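Local atomic coordinates of DUF357 domain-containing protein (PDB entry 2OO2), a protein that is of unknown function but belongs to the DUF357 family and folds as a small, mostly helical protein with two chains in its assembly. Residues A[31-42]-A[54-65]. Numbering follows the deposited sequence.
Sequences FMRNIEAYISDS and AFECVVWAWAWL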
ATOM      1  N   PHE A  31       2.077  -7.389 -13.147  1.00 43.17           N
ATOM      2  CA  PHE A  31       2.380  -6.144 -12.422  1.00 41.52           C
ATOM      3  C   PHE A  31       1.601  -5.001 -13.006  1.00 40.47           C
ATOM      4  O   PHE A  31       0.880  -4.305 -12.282  1.00 40.37           O
ATOM      5  CB  PHE A  31       3.863  -5.822 -12.450  1.00 41.47           C
ATOM      6  CG  PHE A  31       4.628  -6.456 -11.335  1.00 42.17           C
ATOM      7  CD1 PHE A  31       5.008  -5.706 -10.232  1.00 41.34           C
ATOM      8  CD2 PHE A  31       4.988  -7.815 -11.399  1.00 44.69           C
ATOM      9  CE1 PHE A  31       5.704  -6.259  -9.193  1.00 43.16           C
ATOM     10  CE2 PHE A  31       5.702  -8.406 -10.345  1.00 45.40           C
ATOM     11  CZ  PHE A  31       6.066  -7.603  -9.229  1.00 44.72           C
ATOM     12  N   MET A  32       1.692  -4.848 -14.329  1.00 39.57           N
ATOM     13  CA  MET A  32       0.952  -3.772 -15.017  1.00 38.79           C
ATOM     14  C   MET A  32      -0.560  -3.935 -14.874  1.00 38.30           C
ATOM     15  O   MET A  32      -1.264  -2.922 -14.693  1.00 35.58           O
ATOM     16  CB  MET A  32       1.328  -3.617 -16.488  1.00 39.27           C
ATOM     17  CG  MET A  32       2.763  -3.101 -16.729  1.00 41.58           C
ATOM     18  SD  MET A  32       3.135  -1.418 -16.154  1.00 39.32           S
ATOM     19  CE  MET A  32       2.438  -0.440 -17.429  1.00 43.81           C
ATOM     20  N   ARG A  33      -1.062  -5.171 -14.904  1.00 37.71           N
ATOM     21  CA  ARG A  33      -2.518  -5.361 -14.768  1.00 38.60           C
ATOM     22  C   ARG A  33      -2.998  -5.028 -13.344  1.00 36.79           C
ATOM     23  O   ARG A  33      -4.063  -4.368 -13.192  1.00 37.01           O
ATOM     24  CB  ARG A  33      -2.998  -6.771 -15.189  1.00 41.30           C
ATOM     25  CG  ARG A  33      -2.658  -7.194 -16.689  1.00 45.39           C
ATOM     26  CD  ARG A  33      -3.423  -6.468 -17.818  1.00 52.87           C
ATOM     27  NE  ARG A  33      -2.784  -6.686 -19.143  1.00 54.76           N
ATOM     28  CZ  ARG A  33      -2.017  -5.802 -19.795  1.00 59.15           C
ATOM     29  NH1 ARG A  33      -1.752  -4.593 -19.287  1.00 59.95           N
ATOM     30  NH2 ARG A  33      -1.504  -6.129 -20.976  1.00 61.14           N
ATOM     31  N   ASN A  34      -2.215  -5.442 -12.327  1.00 33.19           N
ATOM     32  CA  ASN A  34      -2.474  -5.078 -10.920  1.00 35.08           C
ATOM     33  C   ASN A  34      -2.552  -3.579 -10.700  1.00 33.10           C
ATOM     34  O   ASN A  34      -3.545  -3.024 -10.019  1.00 32.28           O
ATOM     35  CB  ASN A  34      -1.423  -5.735 -10.005  1.00 34.53           C
ATOM     36  CG  ASN A  34      -1.596  -7.261  -9.916  1.00 38.03           C
ATOM     37  OD1 ASN A  34      -2.544  -7.807 -10.450  1.00 38.82           O
ATOM     38  ND2 ASN A  34      -0.669  -7.934  -9.279  1.00 40.08           N
ATOM     39  N   ILE A  35      -1.557  -2.892 -11.234  1.00 32.13           N
ATOM     40  CA  ILE A  35      -1.512  -1.408 -11.222  1.00 33.88           C
ATOM     41  C   ILE A  35      -2.841  -0.725 -11.720  1.00 32.47           C
ATOM     42  O   ILE A  35      -3.511   0.064 -10.960  1.00 30.55           O
ATOM     43  CB  ILE A  35      -0.202  -0.777 -11.844  1.00 32.54           C
ATOM     44  CG1 ILE A  35       1.048  -1.314 -11.111  1.00 33.63           C
ATOM     45  CG2 ILE A  35      -0.240   0.781 -11.701  1.00 33.26           C
ATOM     46  CD1 ILE A  35       2.402  -1.055 -11.864  1.00 34.57           C
ATOM     47  N   GLU A  36      -3.210  -1.040 -12.964  1.00 35.10           N
ATOM     48  CA  GLU A  36      -4.450  -0.528 -13.570  1.00 33.98           C
ATOM     49  C   GLU A  36      -5.659  -0.977 -12.822  1.00 32.62           C
ATOM     50  O   GLU A  36      -6.598  -0.123 -12.652  1.00 30.83           O
ATOM     51  CB  GLU A  36      -4.598  -0.845 -15.073  1.00 36.49           C
ATOM     52  CG  GLU A  36      -5.884  -0.160 -15.792  1.00 41.25           C
ATOM     53  CD  GLU A  36      -6.203   1.390 -15.435  1.00 50.37           C
ATOM     54  OE1 GLU A  36      -5.390   2.301 -15.836  1.00 55.91           O
ATOM     55  OE2 GLU A  36      -7.297   1.684 -14.817  1.00 45.88           O
ATOM     56  N   ALA A  37      -5.605  -2.197 -12.265  1.00 30.72           N
ATOM     57  CA  ALA A  37      -6.765  -2.814 -11.550  1.00 29.80           C
ATOM     58  C   ALA A  37      -6.972  -1.938 -10.300  1.00 28.51           C
ATOM     59  O   ALA A  37      -8.141  -1.387 -10.047  1.00 32.26           O
ATOM     60  CB  ALA A  37      -6.535  -4.259 -11.161  1.00 30.04           C
ATOM     61  N   TYR A  38      -5.882  -1.663  -9.543  1.00 25.88           N
ATOM     62  CA  TYR A  38      -6.136  -0.767  -8.288  1.00 26.36           C
ATOM     63  C   TYR A  38      -6.326   0.646  -8.646  1.00 25.30           C
ATOM     64  O   TYR A  38      -7.205   1.415  -7.922  1.00 24.68           O
ATOM     65  CB  TYR A  38      -4.922  -0.868  -7.341  1.00 26.90           C
ATOM     66  CG  TYR A  38      -4.810  -2.156  -6.580  1.00 29.10           C
ATOM     67  CD1 TYR A  38      -5.616  -2.436  -5.533  1.00 26.75           C
ATOM     68  CD2 TYR A  38      -3.811  -3.128  -6.901  1.00 27.75           C
ATOM     69  CE1 TYR A  38      -5.527  -3.545  -4.781  1.00 32.50           C
ATOM     70  CE2 TYR A  38      -3.689  -4.311  -6.117  1.00 32.60           C
ATOM     71  CZ  TYR A  38      -4.541  -4.533  -5.077  1.00 32.94           C
ATOM     72  OH  TYR A  38      -4.521  -5.676  -4.244  1.00 33.80           O
ATOM     73  N   ILE A  39      -5.673   1.173  -9.660  1.00 23.63           N
ATOM     74  CA  ILE A  39      -6.069   2.552 -10.201  1.00 28.18           C
ATOM     75  C   ILE A  39      -7.566   2.664 -10.501  1.00 28.83           C
ATOM     76  O   ILE A  39      -8.257   3.620  -9.964  1.00 25.89           O
ATOM     77  CB  ILE A  39      -5.272   3.102 -11.425  1.00 26.18           C
ATOM     78  CG1 ILE A  39      -3.849   3.510 -11.031  1.00 27.82           C
ATOM     79  CG2 ILE A  39      -5.976   4.376 -12.102  1.00 29.03           C
ATOM     80  CD1 ILE A  39      -2.838   3.276 -12.276  1.00 28.93           C
ATOM     81  N   SER A  40      -8.088   1.714 -11.309  1.00 28.06           N
ATOM     82  CA  SER A  40      -9.562   1.677 -11.599  1.00 29.73           C
ATOM     83  C   SER A  40     -10.397   1.678 -10.298  1.00 27.39           C
ATOM     84  O   SER A  40     -11.374   2.510 -10.119  1.00 28.20           O
ATOM     85  CB  SER A  40      -9.958   0.457 -12.433  1.00 27.60           C
ATOM     86  OG  SER A  40     -11.340   0.521 -12.792  1.00 34.00           O
ATOM     87  N   ASP A  41     -10.045   0.753  -9.386  1.00 25.77           N
ATOM     88  CA  ASP A  41     -10.729   0.604  -8.100  1.00 27.62           C
ATOM     89  C   ASP A  41     -10.593   1.890  -7.281  1.00 28.36           C
ATOM     90  O   ASP A  41     -11.667   2.442  -6.742  1.00 26.03           O
ATOM     91  CB  ASP A  41     -10.103  -0.583  -7.340  1.00 27.01           C
ATOM     92  CG  ASP A  41     -10.759  -1.918  -7.650  1.00 26.62           C
ATOM     93  OD1 ASP A  41     -11.541  -2.088  -8.611  1.00 30.13           O
ATOM     94  OD2 ASP A  41     -10.505  -2.804  -6.806  1.00 34.24           O
ATOM     95  N   SER A  42      -9.364   2.445  -7.127  1.00 25.12           N
ATOM     96  CA  SER A  42      -9.300   3.769  -6.347  1.00 29.62           C
ATOM     97  C   SER A  42     -10.248   4.833  -6.901  1.00 29.50           C
ATOM     98  O   SER A  42     -11.013   5.562  -6.082  1.00 27.94           O
ATOM     99  CB  SER A  42      -7.841   4.232  -6.385  1.00 30.40           C
ATOM    100  OG  SER A  42      -7.621   5.504  -5.804  1.00 29.36           O
ATOM    101  N   ALA A  54     -10.811   3.974  -1.194  1.00 27.29           N
ATOM    102  CA  ALA A  54     -10.179   4.716  -2.278  1.00 29.37           C
ATOM    103  C   ALA A  54      -8.698   4.921  -2.006  1.00 30.00           C
ATOM    104  O   ALA A  54      -7.895   4.735  -2.910  1.00 28.10           O
ATOM    105  CB  ALA A  54     -10.804   6.035  -2.578  1.00 28.81           C
ATOM    106  N   PHE A  55      -8.352   5.386  -0.803  1.00 27.39           N
ATOM    107  CA  PHE A  55      -6.955   5.583  -0.457  1.00 28.10           C
ATOM    108  C   PHE A  55      -6.186   4.258  -0.430  1.00 26.11           C
ATOM    109  O   PHE A  55      -5.029   4.142  -1.000  1.00 28.65           O
ATOM    110  CB  PHE A  55      -6.813   6.271   0.864  1.00 26.66           C
ATOM    111  CG  PHE A  55      -5.411   6.606   1.274  1.00 24.37           C
ATOM    112  CD1 PHE A  55      -4.631   7.536   0.596  1.00 26.90           C
ATOM    113  CD2 PHE A  55      -4.907   5.977   2.451  1.00 22.45           C
ATOM    114  CE1 PHE A  55      -3.363   7.868   1.075  1.00 21.04           C
ATOM    115  CE2 PHE A  55      -3.621   6.387   2.987  1.00 21.93           C
ATOM    116  CZ  PHE A  55      -2.869   7.313   2.250  1.00 21.03           C
ATOM    117  N   GLU A  56      -6.792   3.235   0.168  1.00 24.38           N
ATOM    118  CA  GLU A  56      -6.191   1.919   0.278  1.00 26.60           C
ATOM    119  C   GLU A  56      -5.798   1.465  -1.139  1.00 22.52           C
ATOM    120  O   GLU A  56      -4.639   0.918  -1.358  1.00 26.62           O
ATOM    121  CB  GLU A  56      -7.228   0.981   0.849  1.00 26.42           C
ATOM    122  CG  GLU A  56      -6.655  -0.398   1.246  1.00 26.74           C
ATOM    123  CD  GLU A  56      -7.701  -1.408   1.693  1.00 29.93           C
ATOM    124  OE1 GLU A  56      -8.847  -1.421   1.242  1.00 37.89           O
ATOM    125  OE2 GLU A  56      -7.355  -2.225   2.516  1.00 35.24           O
ATOM    126  N   CYS A  57      -6.687   1.621  -2.118  1.00 22.38           N
ATOM    127  CA  CYS A  57      -6.332   1.115  -3.547  1.00 23.12           C
ATOM    128  C   CYS A  57      -5.219   1.933  -4.185  1.00 24.70           C
ATOM    129  O   CYS A  57      -4.267   1.280  -4.897  1.00 22.17           O
ATOM    130  CB  CYS A  57      -7.597   0.978  -4.454  1.00 21.33           C
ATOM    131  SG  CYS A  57      -8.767  -0.193  -3.914  1.00 27.75           S
ATOM    132  N   VAL A  58      -5.132   3.263  -4.004  1.00 21.84           N
ATOM    133  CA  VAL A  58      -4.057   4.108  -4.555  1.00 27.61           C
ATOM    134  C   VAL A  58      -2.647   3.687  -4.007  1.00 26.81           C
ATOM    135  O   VAL A  58      -1.643   3.527  -4.815  1.00 28.93           O
ATOM    136  CB  VAL A  58      -4.334   5.644  -4.537  1.00 26.80           C
ATOM    137  CG1 VAL A  58      -3.916   6.270  -3.230  1.00 27.86           C
ATOM    138  CG2 VAL A  58      -3.533   6.303  -5.729  1.00 30.55           C
ATOM    139  N   VAL A  59      -2.608   3.302  -2.719  1.00 26.96           N
ATOM    140  CA  VAL A  59      -1.351   2.921  -2.054  1.00 25.27           C
ATOM    141  C   VAL A  59      -1.000   1.575  -2.672  1.00 26.80           C
ATOM    142  O   VAL A  59       0.194   1.423  -3.050  1.00 26.85           O
ATOM    143  CB  VAL A  59      -1.506   2.713  -0.620  1.00 27.14           C
ATOM    144  CG1 VAL A  59      -0.252   2.353   0.018  1.00 26.50           C
ATOM    145  CG2 VAL A  59      -1.871   4.146   0.024  1.00 17.48           C
ATOM    146  N   TRP A  60      -1.950   0.630  -2.727  1.00 25.29           N
ATOM    147  CA  TRP A  60      -1.600  -0.695  -3.415  1.00 27.50           C
ATOM    148  C   TRP A  60      -1.124  -0.427  -4.816  1.00 29.78           C
ATOM    149  O   TRP A  60      -0.128  -1.140  -5.277  1.00 29.40           O
ATOM    150  CB  TRP A  60      -2.792  -1.681  -3.439  1.00 26.41           C
ATOM    151  CG  TRP A  60      -2.879  -2.497  -2.157  1.00 29.33           C
ATOM    152  CD1 TRP A  60      -3.682  -2.231  -1.050  1.00 21.62           C
ATOM    153  CD2 TRP A  60      -2.097  -3.625  -1.803  1.00 26.70           C
ATOM    154  NE1 TRP A  60      -3.553  -3.167  -0.097  1.00 23.97           N
ATOM    155  CE2 TRP A  60      -2.532  -4.046  -0.513  1.00 28.71           C
ATOM    156  CE3 TRP A  60      -1.054  -4.337  -2.460  1.00 34.16           C
ATOM    157  CZ2 TRP A  60      -1.960  -5.087   0.171  1.00 29.60           C
ATOM    158  CZ3 TRP A  60      -0.526  -5.429  -1.802  1.00 26.16           C
ATOM    159  CH2 TRP A  60      -0.954  -5.814  -0.505  1.00 30.36           C
ATOM    160  N   ALA A  61      -1.830   0.427  -5.579  1.00 26.80           N
ATOM    161  CA  ALA A  61      -1.339   0.718  -6.980  1.00 29.43           C
ATOM    162  C   ALA A  61       0.134   1.203  -7.005  1.00 30.10           C
ATOM    163  O   ALA A  61       1.016   0.622  -7.768  1.00 29.28           O
ATOM    164  CB  ALA A  61      -2.271   1.685  -7.738  1.00 27.97           C
ATOM    165  N   TRP A  62       0.446   2.162  -6.132  1.00 27.11           N
ATOM    166  CA  TRP A  62       1.821   2.636  -6.003  1.00 30.78           C
ATOM    167  C   TRP A  62       2.850   1.578  -5.552  1.00 30.36           C
ATOM    168  O   TRP A  62       4.007   1.580  -6.056  1.00 31.90           O
ATOM    169  CB  TRP A  62       1.853   3.866  -5.097  1.00 29.85           C
ATOM    170  CG  TRP A  62       1.601   5.105  -5.870  1.00 27.16           C
ATOM    171  CD1 TRP A  62       0.448   5.925  -5.814  1.00 24.76           C
ATOM    172  CD2 TRP A  62       2.493   5.752  -6.794  1.00 27.90           C
ATOM    173  NE1 TRP A  62       0.608   6.967  -6.656  1.00 26.59           N
ATOM    174  CE2 TRP A  62       1.848   6.925  -7.252  1.00 31.24           C
ATOM    175  CE3 TRP A  62       3.795   5.452  -7.281  1.00 30.49           C
ATOM    176  CZ2 TRP A  62       2.433   7.788  -8.193  1.00 31.04           C
ATOM    177  CZ3 TRP A  62       4.365   6.312  -8.184  1.00 26.71           C
ATOM    178  CH2 TRP A  62       3.688   7.450  -8.654  1.00 29.90           C
ATOM    179  N   ALA A  63       2.447   0.662  -4.650  1.00 30.47           N
ATOM    180  CA  ALA A  63       3.374  -0.337  -4.140  1.00 28.92           C
ATOM    181  C   ALA A  63       3.721  -1.310  -5.282  1.00 31.01           C
ATOM    182  O   ALA A  63       4.877  -1.691  -5.384  1.00 32.96           O
ATOM    183  CB  ALA A  63       2.822  -1.132  -2.965  1.00 28.07           C
ATOM    184  N   TRP A  64       2.746  -1.740  -6.077  1.00 31.31           N
ATOM    185  CA  TRP A  64       3.010  -2.704  -7.212  1.00 31.66           C
ATOM    186  C   TRP A  64       3.958  -2.021  -8.188  1.00 33.43           C
ATOM    187  O   TRP A  64       4.886  -2.695  -8.756  1.00 33.33           O
ATOM    188  CB  TRP A  64       1.736  -3.125  -7.953  1.00 31.68           C
ATOM    189  CG  TRP A  64       1.012  -4.255  -7.234  1.00 33.97           C
ATOM    190  CD1 TRP A  64      -0.020  -4.121  -6.342  1.00 33.72           C
ATOM    191  CD2 TRP A  64       1.341  -5.639  -7.279  1.00 36.85           C
ATOM    192  NE1 TRP A  64      -0.375  -5.371  -5.842  1.00 40.28           N
ATOM    193  CE2 TRP A  64       0.455  -6.316  -6.405  1.00 37.90           C
ATOM    194  CE3 TRP A  64       2.306  -6.388  -7.991  1.00 37.21           C
ATOM    195  CZ2 TRP A  64       0.506  -7.710  -6.215  1.00 37.77           C
ATOM    196  CZ3 TRP A  64       2.330  -7.784  -7.819  1.00 35.99           C
ATOM    197  CH2 TRP A  64       1.458  -8.419  -6.940  1.00 34.75           C
ATOM    198  N   LEU A  65       3.704  -0.729  -8.427  1.00 32.23           N
ATOM    199  CA  LEU A  65       4.544   0.114  -9.283  1.00 30.66           C
ATOM    200  C   LEU A  65       5.959   0.301  -8.727  1.00 32.76           C
ATOM    201  O   LEU A  65       6.956  -0.116  -9.416  1.00 30.63           O
ATOM    202  CB  LEU A  65       3.852   1.464  -9.608  1.00 31.21           C
ATOM    203  CG  LEU A  65       4.476   2.276 -10.740  1.00 30.39           C
ATOM    204  CD1 LEU A  65       3.477   3.353 -11.160  1.00 33.65           C
ATOM    205  CD2 LEU A  65       5.798   2.895 -10.355  1.00 28.97           C
TER
HETATM  206  O   HOH W   1      -2.540  -7.122  -4.568  1.00 39.94           O
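Y38 and W64 plug into each other's helices as reciprocal knobs-into-holes in the antiparallel hairpin of helices 29-47 and 51-70, part of a three-helix fold completed by helix 3-21. Segments 31-42 and 54-65 run at 160°, their axes 7.9 Å apart. Y38 fits among C57, W60, A61 and W64; its CG lies anti to the carbonyl carbon (chi1 -74°), which lays the ring over W60 CB. That CB sits over the ring centre, 3.5 Å from the Y38 centroid, a CH-pi contact, while the two ring systems, nearly parallel, are slid apart and barely overlap. W64 meets Y38 rim to rim, with NE1 3.5 Å from Y38 CE2, and one water bridges the pair. Were Y38 cut back to an alanine, W60 CB would probably lose the ring it sits over and the water its phenolic partner. N34 covers one face of the W64 indole, its amide plane steeply inclined and ND2 3.2 Å from W64 CH2. W64 in turn directs its six-membered ring edge at the face of F31 in a T-shaped pair with planes at 75°; F31 also packs on V71 of the second subunit. I39 and A61 both touch I18 of helix 3-21. Farther along, S42 OG donates to A54 O at 3.0 Å. The bridging water O lies in the Y38 ring plane, 2.5 Å from Y38 OH, and accepts from W64 NE1 at 3.1 Å.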